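Local coordinates for protein ketosynthase (Streptomyces sp. MSC090213JE08, PDB 6KXD) that probably catalyses the decarboxylative condensation of malonyl-ACP with a fatty acyl-ACP, lengthening the chain as a 3-oxoacyl-ACP, at residues S37-F45 against Q52-D60. Sequence-based numbering, arbitrary orientation.
Sequences SGARPITRF and QNTACEVPD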
loop_
_atom_site.group_PDB
_atom_site.type_symbol
_atom_site.label_atom_id
_atom_site.label_comp_id
_atom_site.label_asym_id
_atom_site.label_seq_id
_atom_site.Cartn_x
_atom_site.Cartn_y
_atom_site.Cartn_z
ATOM N N SER A 37 -24.050 0.427 16.260
ATOM C CA SER A 37 -23.576 -0.651 15.429
ATOM C C SER A 37 -23.901 -0.286 13.992
ATOM O O SER A 37 -24.988 0.184 13.696
ATOM C CB SER A 37 -24.157 -1.987 15.797
ATOM O OG SER A 37 -24.093 -2.869 14.693
ATOM N N GLY A 38 -22.920 -0.483 13.110
ATOM C CA GLY A 38 -23.111 -0.161 11.729
ATOM C C GLY A 38 -23.673 -1.304 10.928
ATOM O O GLY A 38 -23.628 -1.256 9.701
ATOM N N ALA A 39 -24.164 -2.364 11.593
ATOM C CA ALA A 39 -24.631 -3.550 10.915
ATOM C C ALA A 39 -25.964 -3.220 10.236
ATOM O O ALA A 39 -26.858 -2.650 10.850
ATOM C CB ALA A 39 -24.769 -4.707 11.901
ATOM N N ARG A 40 -26.103 -3.614 8.982
ATOM C CA ARG A 40 -27.344 -3.400 8.253
ATOM C C ARG A 40 -27.321 -4.372 7.104
ATOM O O ARG A 40 -26.267 -4.943 6.838
ATOM C CB ARG A 40 -27.463 -1.953 7.765
ATOM C CG ARG A 40 -26.238 -1.427 7.030
ATOM C CD ARG A 40 -26.351 0.042 6.646
ATOM N NE ARG A 40 -26.745 0.860 7.775
ATOM C CZ ARG A 40 -25.929 1.342 8.698
ATOM N NH1 ARG A 40 -24.627 1.163 8.611
ATOM N NH2 ARG A 40 -26.432 2.035 9.696
ATOM N N PRO A 41 -28.456 -4.628 6.412
ATOM C CA PRO A 41 -28.414 -5.491 5.244
ATOM C C PRO A 41 -27.441 -4.934 4.200
ATOM O O PRO A 41 -27.289 -3.704 4.034
ATOM C CB PRO A 41 -29.846 -5.502 4.697
ATOM C CG PRO A 41 -30.690 -5.060 5.888
ATOM C CD PRO A 41 -29.815 -4.137 6.712
ATOM N N ILE A 42 -26.821 -5.864 3.490
ATOM C CA ILE A 42 -25.989 -5.556 2.336
ATOM C C ILE A 42 -26.885 -5.106 1.180
ATOM O O ILE A 42 -27.847 -5.796 0.845
ATOM C CB ILE A 42 -25.181 -6.790 1.911
ATOM C CG1 ILE A 42 -24.153 -7.218 2.961
ATOM C CG2 ILE A 42 -24.531 -6.555 0.560
ATOM C CD1 ILE A 42 -23.535 -8.587 2.660
ATOM N N THR A 43 -26.527 -3.976 0.554
ATOM C CA THR A 43 -27.181 -3.465 -0.671
ATOM C C THR A 43 -26.214 -3.498 -1.865
ATOM O O THR A 43 -26.638 -3.455 -3.027
ATOM C CB THR A 43 -27.697 -2.043 -0.420
ATOM O OG1 THR A 43 -26.575 -1.218 -0.110
ATOM C CG2 THR A 43 -28.686 -1.941 0.725
ATOM N N ARG A 44 -24.901 -3.569 -1.607
ATOM C CA ARG A 44 -23.926 -3.232 -2.654
ATOM C C ARG A 44 -23.880 -4.325 -3.723
ATOM O O ARG A 44 -23.606 -4.049 -4.898
ATOM C CB ARG A 44 -22.531 -2.993 -2.076
ATOM C CG ARG A 44 -21.611 -2.283 -3.064
ATOM C CD ARG A 44 -21.970 -0.820 -3.312
ATOM N NE ARG A 44 -22.435 -0.143 -2.098
ATOM C CZ ARG A 44 -21.687 0.074 -1.028
ATOM N NH1 ARG A 44 -20.399 -0.221 -1.062
ATOM N NH2 ARG A 44 -22.226 0.568 0.068
ATOM N N PHE A 45 -24.179 -5.563 -3.326
ATOM C CA PHE A 45 -24.153 -6.661 -4.239
ATOM C C PHE A 45 -25.159 -7.711 -3.763
ATOM O O PHE A 45 -25.640 -7.651 -2.638
ATOM C CB PHE A 45 -22.739 -7.249 -4.337
ATOM C CG PHE A 45 -22.251 -7.840 -3.047
ATOM C CD1 PHE A 45 -22.488 -9.175 -2.762
ATOM C CD2 PHE A 45 -21.595 -7.059 -2.104
ATOM C CE1 PHE A 45 -22.070 -9.722 -1.558
ATOM C CE2 PHE A 45 -21.190 -7.607 -0.900
ATOM C CZ PHE A 45 -21.441 -8.931 -0.623
ATOM N N GLN A 52 -26.589 -15.555 4.182
ATOM C CA GLN A 52 -26.214 -14.501 5.112
ATOM C C GLN A 52 -26.123 -13.182 4.340
ATOM O O GLN A 52 -25.821 -13.228 3.161
ATOM C CB GLN A 52 -24.848 -14.840 5.686
ATOM C CG GLN A 52 -24.653 -14.393 7.110
ATOM C CD GLN A 52 -23.255 -14.792 7.510
ATOM O OE1 GLN A 52 -22.819 -15.928 7.275
ATOM N NE2 GLN A 52 -22.538 -13.845 8.089
ATOM N N ASN A 53 -26.515 -12.063 4.949
ATOM C CA ASN A 53 -26.613 -10.824 4.125
ATOM C C ASN A 53 -26.467 -9.538 4.957
ATOM O O ASN A 53 -26.954 -8.477 4.547
ATOM C CB ASN A 53 -27.909 -10.796 3.309
ATOM C CG ASN A 53 -29.056 -10.224 4.107
ATOM O OD1 ASN A 53 -29.118 -10.424 5.314
ATOM N ND2 ASN A 53 -29.894 -9.424 3.468
ATOM N N THR A 54 -25.734 -9.604 6.073
ATOM C CA THR A 54 -25.440 -8.451 6.910
ATOM C C THR A 54 -23.970 -8.033 6.729
ATOM O O THR A 54 -23.078 -8.863 6.634
ATOM C CB THR A 54 -25.696 -8.762 8.384
ATOM O OG1 THR A 54 -27.049 -9.217 8.488
ATOM C CG2 THR A 54 -25.442 -7.580 9.289
ATOM N N ALA A 55 -23.743 -6.729 6.707
ATOM C CA ALA A 55 -22.414 -6.134 6.649
ATOM C C ALA A 55 -22.573 -4.770 7.283
ATOM O O ALA A 55 -23.688 -4.413 7.658
ATOM C CB ALA A 55 -21.934 -6.056 5.235
ATOM N N CYS A 56 -21.486 -4.013 7.389
ATOM C CA CYS A 56 -21.536 -2.722 7.992
ATOM C C CYS A 56 -21.282 -1.677 6.916
ATOM O O CYS A 56 -20.215 -1.039 6.902
ATOM C CB CYS A 56 -20.530 -2.561 9.121
ATOM S SG CYS A 56 -20.913 -3.615 10.548
ATOM N N GLU A 57 -22.264 -1.528 6.031
ATOM C CA GLU A 57 -22.181 -0.576 4.955
ATOM C C GLU A 57 -22.355 0.837 5.486
ATOM O O GLU A 57 -22.902 1.082 6.582
ATOM C CB GLU A 57 -23.241 -0.815 3.894
ATOM C CG GLU A 57 -22.915 -1.935 2.961
ATOM C CD GLU A 57 -24.005 -2.169 1.941
ATOM O OE1 GLU A 57 -24.956 -1.352 1.917
ATOM O OE2 GLU A 57 -23.901 -3.134 1.165
ATOM N N VAL A 58 -21.845 1.786 4.688
ATOM C CA VAL A 58 -22.172 3.162 4.853
ATOM C C VAL A 58 -23.560 3.314 4.239
ATOM O O VAL A 58 -23.796 2.973 3.075
ATOM C CB VAL A 58 -21.140 4.114 4.219
ATOM C CG1 VAL A 58 -21.650 5.546 4.151
ATOM C CG2 VAL A 58 -19.826 4.081 4.986
ATOM N N PRO A 59 -24.545 3.755 5.035
ATOM C CA PRO A 59 -25.948 3.653 4.617
ATOM C C PRO A 59 -26.381 4.640 3.513
ATOM O O PRO A 59 -27.031 4.214 2.536
ATOM C CB PRO A 59 -26.670 3.897 5.956
ATOM C CG PRO A 59 -25.778 4.819 6.706
ATOM C CD PRO A 59 -24.378 4.339 6.373
ATOM N N ASP A 60 -25.999 5.915 3.655
ATOM C CA ASP A 60 -26.640 6.980 2.893
ATOM C C ASP A 60 -25.592 7.982 2.395
ATOM O O ASP A 60 -25.723 9.192 2.589
ATOM C CB ASP A 60 -27.741 7.655 3.720
ATOM C CG ASP A 60 -29.056 6.882 3.755
ATOM O OD1 ASP A 60 -29.447 6.320 2.702
ATOM O OD2 ASP A 60 -29.679 6.839 4.836
#
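E57 sends CG away from its carbonyl carbon (chi1 -79°) and runs straight beyond it, carrying its carboxylate up against the backbone N-H groups of T43 and R44. OE2 accepts from T43 N at 2.8 Å and R44 N at 3.0 Å, on opposite faces of the carboxylate plane. OE1 presents its syn lone pair to T43 OG1, which sits between backbone N and carbonyl carbon (chi1 61°) and donates across 2.6 Å. Glutamate has the length and two oxygens to serve this turn; an alanine here would probably leave both amides and the T43 hydroxyl without their acceptor. The R44 guanidinium adds a long NH2-OE1 charge attraction, no N-H pointing at the oxygen; NH1 is salt-bridged to E233.

R40, bent at chi3, donates from NH1 to E57 O at 2.7 Å (a bent 132°, oxygen tilted from the guanidinium plane) and to S20 O; P59 CB lies over one face, offset toward the rim, 3.5 Å from R40 NE. R40 and A55 form an antiparallel hydrogen-bonded pair, extended by I42 N to N53 O. The small A55 lets I42 CG1 come a tight 3.4 Å from A55 CB.

This two-stranded sheet is separate from the large mixed sheet of the thiolase-like fold, though C56 and V58 bond to T231 and E233 just before strand 234-242; I42 leans on F205 of helix 202-210, and R44 and V58 on Y81 of helix 77-93.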